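Local structure of 3'-5'-exonuclease (Saccharomyces cerevisiae, 3E2V) at residues A[209-214]-A[266-271]; A[136-141]-A[178-183]; A[17-22]-A[81-86]; A[320-325]-A[368-373]. The protein probably nicks double-stranded DNA and trims it from the 3' to the 5' end, as a magnesium-binding nuclease of the TatD family. One frame throughout, in Å; residues are numbered along the deposited sequence.

Contact 1: A[209-214]-A[266-271]; sequences DFVQIL and LNLSPN
Two consecutive outer helices of the TIM barrel, 207-219 and 259-268, meet here where Leu268 lodges against Val211 and Leu214. The contact is purely apolar and is carried by the two methyls of one leucine, each with its own partner. CD2 of Leu268 lies 3.8 Å from CB of Leu214, and CD1 of Leu214 is almost as near to the same methyl; these two side chains cross at about a right angle. The other branch serves Val211: CD1 of Leu268 comes within 4.2 Å of Val211 CG1 as the two side chains slide past each other in opposite directions, and it also rests near the carbonyl oxygen of Val211. With CG of Leu268 turned opposite its own backbone N (chi1 170°), the fork reaches across to the other helix and spans residues three apart on it. An alanine here would take away both methyls and is likely to leave a gap between the helices, with Val211 and Leu214 deprived of their apolar partner. The same CD1 of Leu214 also lies over one face of the Phe210 ring, 3.4 Å above the plane and offset toward the rim. Just after Leu268 the chain bends in an ST turn, Ser269 OG accepting from Asn271 N at 2.9 Å, which leads into strand 272-276. Inward, Phe210 packs on Leu201 and Met203 of strand 199-204; Phe210 and Val211 also touch Leu265 of helix 259-268, and Leu214 touches Phe181 and Leu185 of helix 174-187.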
loop_
_atom_site.group_PDB
_atom_site.type_symbol
_atom_site.label_atom_id
_atom_site.label_comp_id
_atom_site.label_asym_id
_atom_site.label_seq_id
_atom_site.Cartn_x
_atom_site.Cartn_y
_atom_site.Cartn_z
ATOM N N ASP A 209 13.476 -13.673 3.981
ATOM C CA ASP A 209 12.428 -14.599 3.558
ATOM C C ASP A 209 11.590 -14.033 2.410
ATOM O O ASP A 209 11.159 -14.774 1.527
ATOM C CB ASP A 209 11.512 -14.964 4.721
ATOM C CG ASP A 209 12.164 -15.928 5.717
ATOM O OD1 ASP A 209 13.321 -16.351 5.491
ATOM O OD2 ASP A 209 11.519 -16.263 6.727
ATOM N N PHE A 210 11.364 -12.720 2.427
ATOM C CA PHE A 210 10.586 -12.026 1.387
ATOM C C PHE A 210 11.331 -12.149 0.065
ATOM O O PHE A 210 10.751 -12.535 -0.954
ATOM C CB PHE A 210 10.458 -10.568 1.842
ATOM C CG PHE A 210 9.695 -9.642 0.918
ATOM C CD1 PHE A 210 8.300 -9.621 0.913
ATOM C CD2 PHE A 210 10.377 -8.686 0.169
ATOM C CE1 PHE A 210 7.596 -8.694 0.121
ATOM C CE2 PHE A 210 9.681 -7.759 -0.636
ATOM C CZ PHE A 210 8.284 -7.786 -0.661
ATOM N N VAL A 211 12.635 -11.864 0.088
ATOM C CA VAL A 211 13.459 -11.971 -1.122
ATOM C C VAL A 211 13.549 -13.415 -1.604
ATOM O O VAL A 211 13.482 -13.667 -2.807
ATOM C CB VAL A 211 14.854 -11.340 -0.889
ATOM C CG1 VAL A 211 15.844 -11.729 -2.010
ATOM C CG2 VAL A 211 14.718 -9.814 -0.809
ATOM N N GLN A 212 13.686 -14.361 -0.672
ATOM C CA GLN A 212 13.767 -15.767 -1.039
ATOM C C GLN A 212 12.525 -16.209 -1.831
ATOM O O GLN A 212 12.637 -16.896 -2.849
ATOM C CB GLN A 212 13.947 -16.625 0.214
ATOM C CG GLN A 212 14.165 -18.099 -0.094
ATOM C CD GLN A 212 14.326 -18.941 1.154
ATOM O OE1 GLN A 212 15.207 -19.802 1.218
ATOM N NE2 GLN A 212 13.467 -18.720 2.145
ATOM N N ILE A 213 11.337 -15.823 -1.366
ATOM C CA ILE A 213 10.115 -16.210 -2.067
ATOM C C ILE A 213 10.026 -15.504 -3.419
ATOM O O ILE A 213 9.775 -16.139 -4.459
ATOM C CB ILE A 213 8.887 -15.907 -1.201
ATOM C CG1 ILE A 213 8.824 -16.920 -0.060
ATOM C CG2 ILE A 213 7.605 -16.002 -2.020
ATOM C CD1 ILE A 213 7.918 -16.531 1.099
ATOM N N LEU A 214 10.239 -14.192 -3.428
ATOM C CA LEU A 214 10.133 -13.461 -4.683
ATOM C C LEU A 214 11.154 -13.882 -5.732
ATOM O O LEU A 214 10.845 -13.875 -6.935
ATOM C CB LEU A 214 10.216 -11.946 -4.442
ATOM C CG LEU A 214 8.990 -11.374 -3.729
ATOM C CD1 LEU A 214 9.279 -9.952 -3.266
ATOM C CD2 LEU A 214 7.783 -11.378 -4.652
ATOM N N LEU A 266 16.707 -3.873 -4.081
ATOM C CA LEU A 266 17.037 -3.274 -5.380
ATOM C C LEU A 266 17.685 -4.269 -6.319
ATOM O O LEU A 266 17.474 -4.202 -7.536
ATOM C CB LEU A 266 17.930 -2.035 -5.223
ATOM C CG LEU A 266 17.297 -0.852 -4.494
ATOM C CD1 LEU A 266 18.358 0.209 -4.209
ATOM C CD2 LEU A 266 16.134 -0.229 -5.275
ATOM N N ASN A 267 18.452 -5.195 -5.753
ATOM C CA ASN A 267 19.179 -6.189 -6.539
ATOM C C ASN A 267 18.308 -7.376 -6.950
ATOM O O ASN A 267 18.663 -8.128 -7.865
ATOM C CB ASN A 267 20.437 -6.628 -5.778
ATOM C CG ASN A 267 21.519 -5.554 -5.773
ATOM O OD1 ASN A 267 21.703 -4.826 -6.752
ATOM N ND2 ASN A 267 22.231 -5.440 -4.660
ATOM N N LEU A 268 17.173 -7.548 -6.280
ATOM C CA LEU A 268 16.244 -8.626 -6.614
ATOM C C LEU A 268 15.755 -8.514 -8.067
ATOM O O LEU A 268 15.676 -9.524 -8.775
ATOM C CB LEU A 268 15.069 -8.618 -5.620
ATOM C CG LEU A 268 13.837 -9.488 -5.861
ATOM C CD1 LEU A 268 14.214 -10.972 -5.784
ATOM C CD2 LEU A 268 12.802 -9.160 -4.804
ATOM N N SER A 269 15.454 -7.287 -8.504
ATOM C CA SER A 269 14.912 -7.030 -9.841
ATOM C C SER A 269 14.988 -5.545 -10.154
ATOM O O SER A 269 14.760 -4.727 -9.272
ATOM C CB SER A 269 13.442 -7.445 -9.898
ATOM O OG SER A 269 12.806 -6.930 -11.056
ATOM N N PRO A 270 15.282 -5.185 -11.411
ATOM C CA PRO A 270 15.233 -3.782 -11.816
ATOM C C PRO A 270 13.822 -3.215 -11.708
ATOM O O PRO A 270 13.641 -2.000 -11.747
ATOM C CB PRO A 270 15.689 -3.823 -13.287
ATOM C CG PRO A 270 15.442 -5.204 -13.718
ATOM C CD PRO A 270 15.722 -6.048 -12.520
ATOM N N ASN A 271 12.839 -4.105 -11.560
ATOM C CA ASN A 271 11.427 -3.703 -11.489
ATOM C C ASN A 271 10.894 -3.561 -10.064
ATOM O O ASN A 271 9.695 -3.380 -9.878
ATOM C CB ASN A 271 10.573 -4.679 -12.303
ATOM C CG ASN A 271 10.713 -4.467 -13.811
ATOM O OD1 ASN A 271 11.017 -3.367 -14.262
ATOM N ND2 ASN A 271 10.482 -5.525 -14.584
#

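Contact 2: A[136-141]-A[178-183]; sequences GKLKEL and KVFFEE
Leu138 reaches from helix 132-149 to Phe180 and Glu183 of helix 174-187, and its two methyls make the whole contact. CD1 approaches the edge of the Phe180 ring, close to the ring plane, 4.0 Å from CE1. CD2 instead rests on the aliphatic root of Glu183, 3.9 Å from its CB, where the two side chains cross at about a right angle; CD1 touches that CB as well. The Glu183 chain bends at chi2 (-57°), and its carboxylate has its charge partner on its own helix, OE2 pairing with Lys186. The helices flank strand 156-165 in sequence, one leading into it and the other following it, so the contact packs together two outer helices of the TIM barrel. Phe180 is fixed by more than Leu138: CG1 of Val179 sits over the centre of one ring face, 4.3 Å above it, the ring of Phe97 stacks with it, and Phe228 meets it with the planes at about 60°. Leu138 touches both of those rings too. On the same turn of helix 132-149, Lys137 NZ and Glu140 OE1 form a salt bridge of 2.8 Å, the ammonium coming from the syn side.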
loop_
_atom_site.group_PDB
_atom_site.type_symbol
_atom_site.label_atom_id
_atom_site.label_comp_id
_atom_site.label_asym_id
_atom_site.label_seq_id
_atom_site.Cartn_x
_atom_site.Cartn_y
_atom_site.Cartn_z
ATOM N N GLY A 136 -10.806 -23.437 -1.372
ATOM C CA GLY A 136 -12.000 -22.652 -1.698
ATOM C C GLY A 136 -11.808 -21.154 -1.536
ATOM O O GLY A 136 -12.323 -20.367 -2.333
ATOM N N LYS A 137 -11.072 -20.765 -0.501
ATOM C CA LYS A 137 -10.824 -19.344 -0.271
ATOM C C LYS A 137 -9.907 -18.755 -1.335
ATOM O O LYS A 137 -10.093 -17.617 -1.769
ATOM C CB LYS A 137 -10.266 -19.087 1.133
ATOM C CG LYS A 137 -11.277 -19.389 2.258
ATOM C CD LYS A 137 -12.575 -18.596 2.111
ATOM C CE LYS A 137 -12.424 -17.161 2.596
ATOM N NZ LYS A 137 -13.742 -16.444 2.522
ATOM N N LEU A 138 -8.912 -19.528 -1.757
ATOM C CA LEU A 138 -8.048 -19.071 -2.833
ATOM C C LEU A 138 -8.815 -18.939 -4.149
ATOM O O LEU A 138 -8.628 -17.974 -4.898
ATOM C CB LEU A 138 -6.854 -20.023 -2.980
ATOM C CG LEU A 138 -5.772 -19.846 -1.910
ATOM C CD1 LEU A 138 -4.894 -21.090 -1.867
ATOM C CD2 LEU A 138 -4.921 -18.589 -2.173
ATOM N N LYS A 139 -9.713 -19.889 -4.408
ATOM C CA LYS A 139 -10.609 -19.773 -5.563
ATOM C C LYS A 139 -11.472 -18.504 -5.502
ATOM O O LYS A 139 -11.625 -17.796 -6.492
ATOM C CB LYS A 139 -11.516 -21.005 -5.639
ATOM C CG LYS A 139 -12.469 -20.954 -6.801
ATOM C CD LYS A 139 -13.157 -22.300 -7.005
ATOM C CE LYS A 139 -13.839 -22.347 -8.364
ATOM N NZ LYS A 139 -14.904 -21.318 -8.439
ATOM N N GLU A 140 -12.033 -18.231 -4.329
ATOM C CA GLU A 140 -12.868 -17.054 -4.129
ATOM C C GLU A 140 -12.071 -15.779 -4.450
ATOM O O GLU A 140 -12.565 -14.881 -5.131
ATOM C CB GLU A 140 -13.388 -17.021 -2.695
ATOM C CG GLU A 140 -14.222 -15.785 -2.381
ATOM C CD GLU A 140 -14.614 -15.681 -0.920
ATOM O OE1 GLU A 140 -14.459 -16.681 -0.179
ATOM O OE2 GLU A 140 -15.096 -14.595 -0.514
ATOM N N LEU A 141 -10.825 -15.735 -3.984
ATOM C CA LEU A 141 -9.962 -14.586 -4.231
ATOM C C LEU A 141 -9.613 -14.402 -5.710
ATOM O O LEU A 141 -9.723 -13.296 -6.246
ATOM C CB LEU A 141 -8.695 -14.720 -3.377
ATOM C CG LEU A 141 -7.686 -13.581 -3.497
ATOM C CD1 LEU A 141 -8.292 -12.249 -3.064
ATOM C CD2 LEU A 141 -6.476 -13.915 -2.650
ATOM N N LYS A 178 4.046 -17.249 5.049
ATOM C CA LYS A 178 4.857 -17.647 3.895
ATOM C C LYS A 178 4.010 -18.412 2.886
ATOM O O LYS A 178 4.086 -18.160 1.674
ATOM C CB LYS A 178 6.054 -18.491 4.348
ATOM C CG LYS A 178 7.131 -17.662 5.037
ATOM C CD LYS A 178 8.146 -18.561 5.761
ATOM C CE LYS A 178 9.114 -19.225 4.820
ATOM N NZ LYS A 178 9.908 -20.243 5.604
ATOM N N VAL A 179 3.208 -19.360 3.367
ATOM C CA VAL A 179 2.413 -20.172 2.438
ATOM C C VAL A 179 1.418 -19.326 1.631
ATOM O O VAL A 179 1.319 -19.474 0.408
ATOM C CB VAL A 179 1.675 -21.322 3.148
ATOM C CG1 VAL A 179 0.789 -22.061 2.163
ATOM C CG2 VAL A 179 2.679 -22.291 3.743
ATOM N N PHE A 180 0.687 -18.444 2.309
ATOM C CA PHE A 180 -0.356 -17.681 1.622
ATOM C C PHE A 180 0.142 -16.451 0.871
ATOM O O PHE A 180 -0.518 -15.998 -0.047
ATOM C CB PHE A 180 -1.557 -17.459 2.545
ATOM C CG PHE A 180 -2.305 -18.725 2.791
ATOM C CD1 PHE A 180 -3.079 -19.274 1.772
ATOM C CD2 PHE A 180 -2.139 -19.434 3.976
ATOM C CE1 PHE A 180 -3.741 -20.503 1.959
ATOM C CE2 PHE A 180 -2.781 -20.668 4.169
ATOM C CZ PHE A 180 -3.566 -21.202 3.167
ATOM N N PHE A 181 1.324 -15.948 1.225
ATOM C CA PHE A 181 2.003 -14.992 0.332
ATOM C C PHE A 181 2.296 -15.700 -0.998
ATOM O O PHE A 181 1.965 -15.193 -2.084
ATOM C CB PHE A 181 3.280 -14.482 1.007
ATOM C CG PHE A 181 4.124 -13.542 0.172
ATOM C CD1 PHE A 181 3.559 -12.632 -0.735
ATOM C CD2 PHE A 181 5.493 -13.510 0.379
ATOM C CE1 PHE A 181 4.382 -11.752 -1.459
ATOM C CE2 PHE A 181 6.317 -12.642 -0.317
ATOM C CZ PHE A 181 5.777 -11.756 -1.234
ATOM N N GLU A 182 2.909 -16.879 -0.910
ATOM C CA GLU A 182 3.282 -17.595 -2.116
ATOM C C GLU A 182 2.081 -18.033 -2.955
ATOM O O GLU A 182 2.112 -17.890 -4.175
ATOM C CB GLU A 182 4.178 -18.791 -1.789
ATOM C CG GLU A 182 4.577 -19.576 -3.038
ATOM C CD GLU A 182 5.714 -20.537 -2.787
ATOM O OE1 GLU A 182 6.480 -20.344 -1.820
ATOM O OE2 GLU A 182 5.834 -21.494 -3.578
ATOM N N GLU A 183 1.014 -18.523 -2.324
ATOM C CA GLU A 183 -0.164 -18.927 -3.099
ATOM C C GLU A 183 -0.813 -17.730 -3.812
ATOM O O GLU A 183 -1.287 -17.851 -4.947
ATOM C CB GLU A 183 -1.204 -19.675 -2.238
ATOM C CG GLU A 183 -0.699 -21.027 -1.724
ATOM C CD GLU A 183 -0.252 -21.972 -2.858
ATOM O OE1 GLU A 183 -1.036 -22.201 -3.819
ATOM O OE2 GLU A 183 0.892 -22.486 -2.787
#

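Contact 3: A[17-22]-A[81-86]; sequences IGLNLT and LKLYHT
Leu19, Leu21 and Leu83 make the close contacts between segments 17-22 and 81-86, methyl against methyl. The closer pair is Leu21 CD2 and Leu83 CD1, 4.1 Å apart, with the side chains crossing at about a right angle. Leu83 turns its other branch to Leu19, whose CD2 lies 4.5 Å from Leu83 CD2. Leu21 places CG opposite its backbone N (chi1 -162°), which carries its fork toward Leu83. Around this cluster Leu21 packs on Leu43 and Leu71, and Leu83 on Val75, side chains of helices 40-49 and 62-75. The backbones do not pair with each other: strand 52-57 runs between strands 14-16 and 82-87 in the parallel sheet, and Leu19 bonds instead to Leu56 and Thr58. The polar groups work within each segment or beyond it. His85 ND1 gives a nearly straight bond to Thr86 O, 2.8 Å long at 176°, with the oxygen in the ring plane and the donor well above the carbonyl plane. Asn20, the centre of an inverse gamma turn, binds Thr58 through OD1 and both Ala304 O and Asp303 OD1 through ND2. Asp303 is a magnesium ligand, so Asn20 is a second-shell residue that probably helps to position it. The chemistry thus divides sharply: the leucines on either side of Asn20 in sequence bury hydrocarbon against Leu83, while the Asn20 amide reaches a metal ligand.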
loop_
_atom_site.group_PDB
_atom_site.type_symbol
_atom_site.label_atom_id
_atom_site.label_comp_id
_atom_site.label_asym_id
_atom_site.label_seq_id
_atom_site.Cartn_x
_atom_site.Cartn_y
_atom_site.Cartn_z
ATOM N N ILE A 17 0.249 6.389 -3.368
ATOM C CA ILE A 17 0.103 4.933 -3.602
ATOM C C ILE A 17 -0.337 4.175 -2.363
ATOM O O ILE A 17 -0.528 2.963 -2.435
ATOM C CB ILE A 17 1.387 4.279 -4.196
ATOM C CG1 ILE A 17 2.521 4.217 -3.172
ATOM C CG2 ILE A 17 1.811 5.047 -5.445
ATOM C CD1 ILE A 17 3.607 3.180 -3.497
ATOM N N GLY A 18 -0.551 4.898 -1.257
ATOM C CA GLY A 18 -0.862 4.258 0.016
ATOM C C GLY A 18 -1.938 4.970 0.798
ATOM O O GLY A 18 -1.678 5.528 1.870
ATOM N N LEU A 19 -3.157 4.947 0.282
ATOM C CA LEU A 19 -4.246 5.583 0.972
ATOM C C LEU A 19 -5.168 4.528 1.605
ATOM O O LEU A 19 -5.836 3.765 0.900
ATOM C CB LEU A 19 -5.010 6.486 -0.003
ATOM C CG LEU A 19 -6.272 7.182 0.533
ATOM C CD1 LEU A 19 -5.979 7.948 1.817
ATOM C CD2 LEU A 19 -6.819 8.138 -0.497
ATOM N N ASN A 20 -5.203 4.470 2.936
ATOM C CA ASN A 20 -6.050 3.462 3.593
ATOM C C ASN A 20 -7.441 4.024 3.821
ATOM O O ASN A 20 -7.859 4.259 4.960
ATOM C CB ASN A 20 -5.420 3.052 4.918
ATOM C CG ASN A 20 -4.042 2.483 4.741
ATOM O OD1 ASN A 20 -3.881 1.336 4.322
ATOM N ND2 ASN A 20 -3.017 3.293 5.079
ATOM N N LEU A 21 -8.146 4.281 2.724
ATOM C CA LEU A 21 -9.401 5.025 2.786
ATOM C C LEU A 21 -10.524 4.304 3.514
ATOM O O LEU A 21 -11.448 4.956 4.016
ATOM C CB LEU A 21 -9.824 5.416 1.376
ATOM C CG LEU A 21 -10.852 6.551 1.340
ATOM C CD1 LEU A 21 -10.280 7.871 1.874
ATOM C CD2 LEU A 21 -11.380 6.728 -0.077
ATOM N N THR A 22 -10.450 2.982 3.602
ATOM C CA THR A 22 -11.439 2.247 4.393
ATOM C C THR A 22 -11.210 2.323 5.903
ATOM O O THR A 22 -12.021 1.777 6.664
ATOM C CB THR A 22 -11.475 0.763 4.022
ATOM O OG1 THR A 22 -10.224 0.144 4.380
ATOM C CG2 THR A 22 -11.741 0.584 2.540
ATOM N N LEU A 81 -10.409 13.272 -6.753
ATOM C CA LEU A 81 -9.256 12.410 -7.063
ATOM C C LEU A 81 -9.717 11.213 -7.862
ATOM O O LEU A 81 -10.813 10.689 -7.632
ATOM C CB LEU A 81 -8.588 11.880 -5.788
ATOM C CG LEU A 81 -7.496 12.705 -5.114
ATOM C CD1 LEU A 81 -8.004 14.037 -4.596
ATOM C CD2 LEU A 81 -6.890 11.898 -3.978
ATOM N N LYS A 82 -8.891 10.766 -8.799
ATOM C CA LYS A 82 -9.142 9.489 -9.433
ATOM C C LYS A 82 -8.639 8.410 -8.476
ATOM O O LYS A 82 -7.451 8.385 -8.123
ATOM C CB LYS A 82 -8.450 9.385 -10.793
ATOM C CG LYS A 82 -8.697 8.073 -11.514
ATOM C CD LYS A 82 -10.169 7.872 -11.884
ATOM C CE LYS A 82 -10.420 6.483 -12.444
ATOM N NZ LYS A 82 -11.842 6.061 -12.259
ATOM N N LEU A 83 -9.553 7.544 -8.041
ATOM C CA LEU A 83 -9.212 6.490 -7.100
ATOM C C LEU A 83 -9.141 5.141 -7.769
ATOM O O LEU A 83 -10.045 4.731 -8.511
ATOM C CB LEU A 83 -10.227 6.438 -5.972
ATOM C CG LEU A 83 -10.340 7.698 -5.112
ATOM C CD1 LEU A 83 -11.457 7.546 -4.099
ATOM C CD2 LEU A 83 -9.043 8.005 -4.401
ATOM N N TYR A 84 -8.034 4.460 -7.486
ATOM C CA TYR A 84 -7.853 3.061 -7.832
ATOM C C TYR A 84 -7.745 2.250 -6.555
ATOM O O TYR A 84 -7.674 2.815 -5.477
ATOM C CB TYR A 84 -6.622 2.887 -8.725
ATOM C CG TYR A 84 -6.712 3.731 -9.976
ATOM C CD1 TYR A 84 -7.677 3.462 -10.938
ATOM C CD2 TYR A 84 -5.859 4.800 -10.176
ATOM C CE1 TYR A 84 -7.783 4.236 -12.088
ATOM C CE2 TYR A 84 -5.958 5.592 -11.322
ATOM C CZ TYR A 84 -6.917 5.305 -12.269
ATOM O OH TYR A 84 -7.001 6.096 -13.401
ATOM N N HIS A 85 -7.777 0.922 -6.656
ATOM C CA HIS A 85 -7.599 0.113 -5.451
ATOM C C HIS A 85 -6.885 -1.200 -5.720
ATOM O O HIS A 85 -6.714 -1.632 -6.882
ATOM C CB HIS A 85 -8.949 -0.168 -4.796
ATOM C CG HIS A 85 -9.793 -1.099 -5.603
ATOM N ND1 HIS A 85 -9.705 -2.467 -5.473
ATOM C CD2 HIS A 85 -10.664 -0.866 -6.615
ATOM C CE1 HIS A 85 -10.537 -3.040 -6.327
ATOM N NE2 HIS A 85 -11.135 -2.090 -7.025
ATOM N N THR A 86 -6.487 -1.842 -4.627
ATOM C CA THR A 86 -5.869 -3.156 -4.714
ATOM C C THR A 86 -6.876 -4.223 -4.292
ATOM O O THR A 86 -7.963 -3.912 -3.764
ATOM C CB THR A 86 -4.611 -3.249 -3.781
ATOM O OG1 THR A 86 -5.035 -3.374 -2.413
ATOM C CG2 THR A 86 -3.736 -2.006 -3.902
#

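Contact 4: A[320-325]-A[368-373]; sequences AKYQEV and VVSEVK
Lys321 and Tyr322 converge on the carboxylate of Glu371 from separate directions, one with a charge and the other with a ring edge. Lys321 runs fully extended, crosses the glutamate obliquely, and brings NZ to 2.9 Å from Glu371 OE1. This salt bridge meets the syn side of that oxygen, tilted 32° out of the carboxylate plane. The other oxygen, OE2, lies in the plane of the Tyr322 ring at its edge, 3.7 Å from CE1, with ring and carboxylate turned 70° apart. Glu371 is bent at chi2, folding its carboxylate back to receive both. The helices behind these side chains, 316-325 and 362-373, follow the last barrel strand, 298-300, and their short segments cross almost perpendicularly, at 100°, with axes 11.9 Å apart at closest approach. At that separation long side chains and a water do the bridging. The water bonds Tyr322 OH at 2.6 Å and donates to Glu371 OE2; its bond to Ser370 OG is less certain, since that serine has two conformers, and its hydroxyl also bonds Ile367 O. With a leucine in place of Glu371, the Lys321 ammonium is likely to be left without its counter-charge and its chain more free to turn, and the water to lose an acceptor. Tyr318 of helix 316-325 also packs on Glu371, and Leu377 of helix 377-392 touches both Tyr322 and Ser370.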
loop_
_atom_site.group_PDB
_atom_site.type_symbol
_atom_site.label_atom_id
_atom_site.label_comp_id
_atom_site.label_asym_id
_atom_site.label_seq_id
_atom_site.Cartn_x
_atom_site.Cartn_y
_atom_site.Cartn_z
ATOM N N ALA A 320 10.035 22.550 8.719
ATOM C CA ALA A 320 10.335 23.805 9.412
ATOM C C ALA A 320 10.984 24.806 8.447
ATOM O O ALA A 320 10.561 25.968 8.380
ATOM C CB ALA A 320 11.218 23.548 10.632
ATOM N N LYS A 321 11.980 24.342 7.688
ATOM C CA LYS A 321 12.660 25.167 6.682
ATOM C C LYS A 321 11.663 25.743 5.682
ATOM O O LYS A 321 11.682 26.943 5.398
ATOM C CB LYS A 321 13.756 24.364 5.958
ATOM C CG LYS A 321 14.384 25.079 4.762
ATOM C CD LYS A 321 15.352 24.182 4.009
ATOM C CE LYS A 321 15.951 24.925 2.820
ATOM N NZ LYS A 321 16.925 24.084 2.074
ATOM N N TYR A 322 10.787 24.891 5.153
ATOM C CA TYR A 322 9.783 25.337 4.197
ATOM C C TYR A 322 8.781 26.337 4.778
ATOM O O TYR A 322 8.380 27.287 4.096
ATOM C CB TYR A 322 9.085 24.134 3.533
ATOM C CG TYR A 322 9.730 23.766 2.211
ATOM C CD1 TYR A 322 11.024 23.239 2.166
ATOM C CD2 TYR A 322 9.060 23.978 1.006
ATOM C CE1 TYR A 322 11.622 22.920 0.953
ATOM C CE2 TYR A 322 9.653 23.670 -0.200
ATOM C CZ TYR A 322 10.928 23.144 -0.224
ATOM O OH TYR A 322 11.515 22.820 -1.435
ATOM N N GLN A 323 8.408 26.134 6.044
ATOM C CA GLN A 323 7.528 27.064 6.754
ATOM C C GLN A 323 8.169 28.442 6.812
ATOM O O GLN A 323 7.502 29.462 6.585
ATOM C CB GLN A 323 7.279 26.584 8.184
ATOM C CG GLN A 323 6.317 25.429 8.301
ATOM C CD GLN A 323 6.032 25.056 9.740
ATOM O OE1 GLN A 323 5.152 25.631 10.385
ATOM N NE2 GLN A 323 6.771 24.080 10.250
ATOM N N GLU A 324 9.473 28.447 7.096
ATOM C CA GLU A 324 10.225 29.674 7.334
ATOM C C GLU A 324 10.538 30.428 6.048
ATOM O O GLU A 324 10.316 31.639 5.961
ATOM C CB GLU A 324 11.525 29.363 8.085
ATOM N N VAL A 325 11.050 29.717 5.051
ATOM C CA VAL A 325 11.642 30.379 3.891
ATOM C C VAL A 325 10.860 30.212 2.594
ATOM O O VAL A 325 11.131 30.912 1.618
ATOM C CB VAL A 325 13.103 29.914 3.669
ATOM N N VAL A 368 10.326 16.602 2.102
ATOM C CA VAL A 368 11.377 15.925 2.860
ATOM C C VAL A 368 12.312 15.131 1.932
ATOM O O VAL A 368 13.538 15.223 2.048
ATOM C CB VAL A 368 10.772 15.007 3.942
ATOM C CG1 VAL A 368 11.858 14.163 4.617
ATOM C CG2 VAL A 368 9.990 15.839 4.967
ATOM N N VAL A 369 11.739 14.356 1.018
ATOM C CA VAL A 369 12.555 13.521 0.142
ATOM C C VAL A 369 13.452 14.396 -0.742
ATOM O O VAL A 369 14.622 14.071 -0.939
ATOM C CB VAL A 369 11.658 12.554 -0.679
ATOM C CG1 VAL A 369 12.477 11.832 -1.754
ATOM C CG2 VAL A 369 10.993 11.533 0.251
ATOM N N SER A 370 12.910 15.514 -1.222
ATOM C CA SER A 370 13.681 16.401 -2.085
ATOM C C SER A 370 14.876 16.997 -1.333
ATOM O O SER A 370 15.986 17.061 -1.878
ATOM C CB SER A 370 12.779 17.494 -2.659
ATOM O OG SER A 370 12.470 18.466 -1.680
ATOM N N GLU A 371 14.668 17.395 -0.080
ATOM C CA GLU A 371 15.755 17.962 0.723
ATOM C C GLU A 371 16.799 16.910 1.080
ATOM O O GLU A 371 18.008 17.160 0.995
ATOM C CB GLU A 371 15.197 18.640 1.983
ATOM C CG GLU A 371 14.422 19.918 1.685
ATOM C CD GLU A 371 15.334 21.069 1.277
ATOM O OE1 GLU A 371 16.352 21.282 1.965
ATOM O OE2 GLU A 371 15.028 21.738 0.277
ATOM N N VAL A 372 16.343 15.723 1.462
ATOM C CA VAL A 372 17.248 14.636 1.808
ATOM C C VAL A 372 18.141 14.249 0.625
ATOM O O VAL A 372 19.343 14.029 0.792
ATOM C CB VAL A 372 16.463 13.407 2.324
ATOM C CG1 VAL A 372 17.343 12.174 2.383
ATOM C CG2 VAL A 372 15.870 13.699 3.694
ATOM N N LYS A 373 17.554 14.179 -0.562
ATOM C CA LYS A 373 18.286 13.745 -1.757
ATOM C C LYS A 373 18.998 14.871 -2.488
ATOM O O LYS A 373 19.744 14.609 -3.446
ATOM C CB LYS A 373 17.322 13.086 -2.732
ATOM C CG LYS A 373 16.888 11.715 -2.344
ATOM C CD LYS A 373 15.971 11.181 -3.430
ATOM C CE LYS A 373 16.126 9.697 -3.602
ATOM N NZ LYS A 373 17.477 9.306 -4.080
HETATM O O HOH W 1 13.547 21.181 -1.605
#

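Running from the N terminus, contact 3 closes first, joining residues 17-22 to strand 82-87 over a loop that holds helices 40-49 and 62-75. Contact 2 follows, closing 136-141 on 178-183 around strand 156-165; contact 1 then spans strand 250-252 and links two later barrel helices. Contact 4 comes last, tying together two helices beyond strand 298-300. All four loops are in series, so none nests in or crosses another. Contacts 1 and 2 nevertheless meet in space, because Phe181 packs against Phe210, Ile213 and Leu214, making one run of outer helices. Contacts 2 and 4 lie on opposite sides of the chain's centre, their own centres about 43 Å apart.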